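Local coordinates for protein phosphoribosyl-aminoimidazole carboxylase (Aspergillus clavatus, PDB 3K5I) that probably carboxylates 5-aminoimidazole ribonucleotide at the expense of ATP, as an ATP-grasp N5-carboxyaminoimidazole ribonucleotide synthetase of purine biosynthesis, at residues H297-E301 with G375-V379. Numbering follows the deposited sequence.
Sequences HYTIE and GHITV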
# COMPACT_ATOMS: atom_id res chain seq x y z
N HIS A 297 10.83 -5.38 4.68
CA HIS A 297 9.99 -4.34 4.09
C HIS A 297 9.76 -4.37 2.58
O HIS A 297 8.67 -3.94 2.09
CB HIS A 297 10.40 -2.93 4.55
CG HIS A 297 10.39 -2.76 6.03
ND1 HIS A 297 9.68 -3.60 6.85
CD2 HIS A 297 10.86 -1.75 6.81
CE1 HIS A 297 9.79 -3.18 8.10
NE2 HIS A 297 10.50 -2.06 8.10
N TYR A 298 10.78 -4.90 1.88
CA TYR A 298 10.71 -4.99 0.43
C TYR A 298 9.52 -5.86 0.00
O TYR A 298 9.05 -5.81 -1.16
CB TYR A 298 12.00 -5.54 -0.20
CG TYR A 298 12.02 -7.04 -0.05
CD1 TYR A 298 12.55 -7.59 1.12
CD2 TYR A 298 11.44 -7.90 -1.00
CE1 TYR A 298 12.53 -8.96 1.30
CE2 TYR A 298 11.42 -9.33 -0.84
CZ TYR A 298 12.00 -9.85 0.33
OH TYR A 298 12.10 -11.21 0.70
N THR A 299 8.97 -6.65 0.93
CA THR A 299 7.87 -7.53 0.49
C THR A 299 6.61 -6.84 -0.01
O THR A 299 5.79 -7.42 -0.80
CB THR A 299 7.62 -8.56 1.58
OG1 THR A 299 7.34 -7.87 2.83
CG2 THR A 299 8.90 -9.43 1.70
N ILE A 300 6.44 -5.60 0.46
CA ILE A 300 5.29 -4.80 0.07
C ILE A 300 5.21 -4.59 -1.40
O ILE A 300 4.23 -4.90 -2.05
CB ILE A 300 5.34 -3.42 0.68
CG1 ILE A 300 5.08 -3.58 2.19
CG2 ILE A 300 4.12 -2.68 0.18
CD1 ILE A 300 5.03 -2.28 3.09
N GLU A 301 6.28 -4.09 -1.99
CA GLU A 301 6.17 -3.92 -3.43
C GLU A 301 6.79 -5.12 -4.12
O GLU A 301 6.60 -5.34 -5.34
CB GLU A 301 6.99 -2.72 -3.86
CG GLU A 301 6.45 -1.41 -3.29
CD GLU A 301 6.89 -1.14 -1.85
OE1 GLU A 301 7.73 -1.88 -1.30
OE2 GLU A 301 6.34 -0.16 -1.28
N GLY A 375 11.61 6.18 8.13
CA GLY A 375 10.82 5.84 6.97
C GLY A 375 11.78 4.93 6.13
O GLY A 375 12.85 4.59 6.60
N HIS A 376 11.39 4.49 4.94
CA HIS A 376 12.15 3.66 4.01
C HIS A 376 11.65 3.91 2.62
O HIS A 376 10.54 4.39 2.44
CB HIS A 376 12.16 2.17 4.34
CG HIS A 376 10.89 1.43 3.98
ND1 HIS A 376 9.91 1.18 4.91
CD2 HIS A 376 10.48 0.83 2.83
CE1 HIS A 376 8.95 0.46 4.36
NE2 HIS A 376 9.26 0.24 3.09
N ILE A 377 12.53 3.64 1.65
CA ILE A 377 12.22 3.82 0.24
C ILE A 377 12.51 2.46 -0.34
O ILE A 377 13.52 1.81 -0.01
CB ILE A 377 13.25 4.62 -0.55
CG1 ILE A 377 13.53 5.92 0.18
CG2 ILE A 377 12.71 4.89 -2.00
CD1 ILE A 377 12.24 6.59 0.54
N THR A 378 11.59 2.02 -1.18
CA THR A 378 11.86 0.72 -1.79
C THR A 378 11.89 0.93 -3.29
O THR A 378 10.91 1.42 -3.85
CB THR A 378 10.79 -0.39 -1.45
OG1 THR A 378 10.91 -0.83 -0.11
CG2 THR A 378 11.07 -1.67 -2.23
N VAL A 379 12.97 0.50 -3.93
CA VAL A 379 13.03 0.63 -5.41
C VAL A 379 13.02 -0.74 -6.15
O VAL A 379 13.80 -1.66 -5.85
CB VAL A 379 14.25 1.47 -5.82
CG1 VAL A 379 14.42 1.57 -7.32
CG2 VAL A 379 14.10 2.83 -5.23
O HOH W 1 8.61 -1.58 1.13
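H297 and H376 form an offset stack between a loop of the ATP-grasp region, leading into helix 299-302, and strand 373-380, which belongs to the C-terminal domain family and lies in the large antiparallel sheet shared with the ATP-grasp region. The evidence is a centroid separation of 4.8 Å with the imidazole planes 29° apart. H297 CB also lies over one H376 face, 3.9 Å from its centroid and 21° off the normal, which meets the criterion for CH-pi contact. Beyond the two segments, L35 and M38 of helix 34-46 touch H297, whose side chain is about 7 Å from bound 5-aminoimidazole ribonucleotide. Y298 contributes mainly backbone proximity, its CA 4.2 Å from T378 OG1, while its side chain, whose end leads away from strand 373-380, touches Y224, P225 and V227 of strand 221-232. E301 reaches back to the strand through a chain bent at chi2 (82°), and its OE1 packs 3.4 Å from T378 CB. Its other oxygen, OE2, is hydrogen-bonded to S359 and H361; H376 ND1 is likewise held by Y363 OH. No direct hydrogen bond joins the two segments; one water with four partners does so instead. It donates to H297 O and to E301 OE1 (2.6 Å), accepts from T378 OG1 (2.7 Å), and sits in the plane of the H376 ring at its edge, 2.8 Å from NE2.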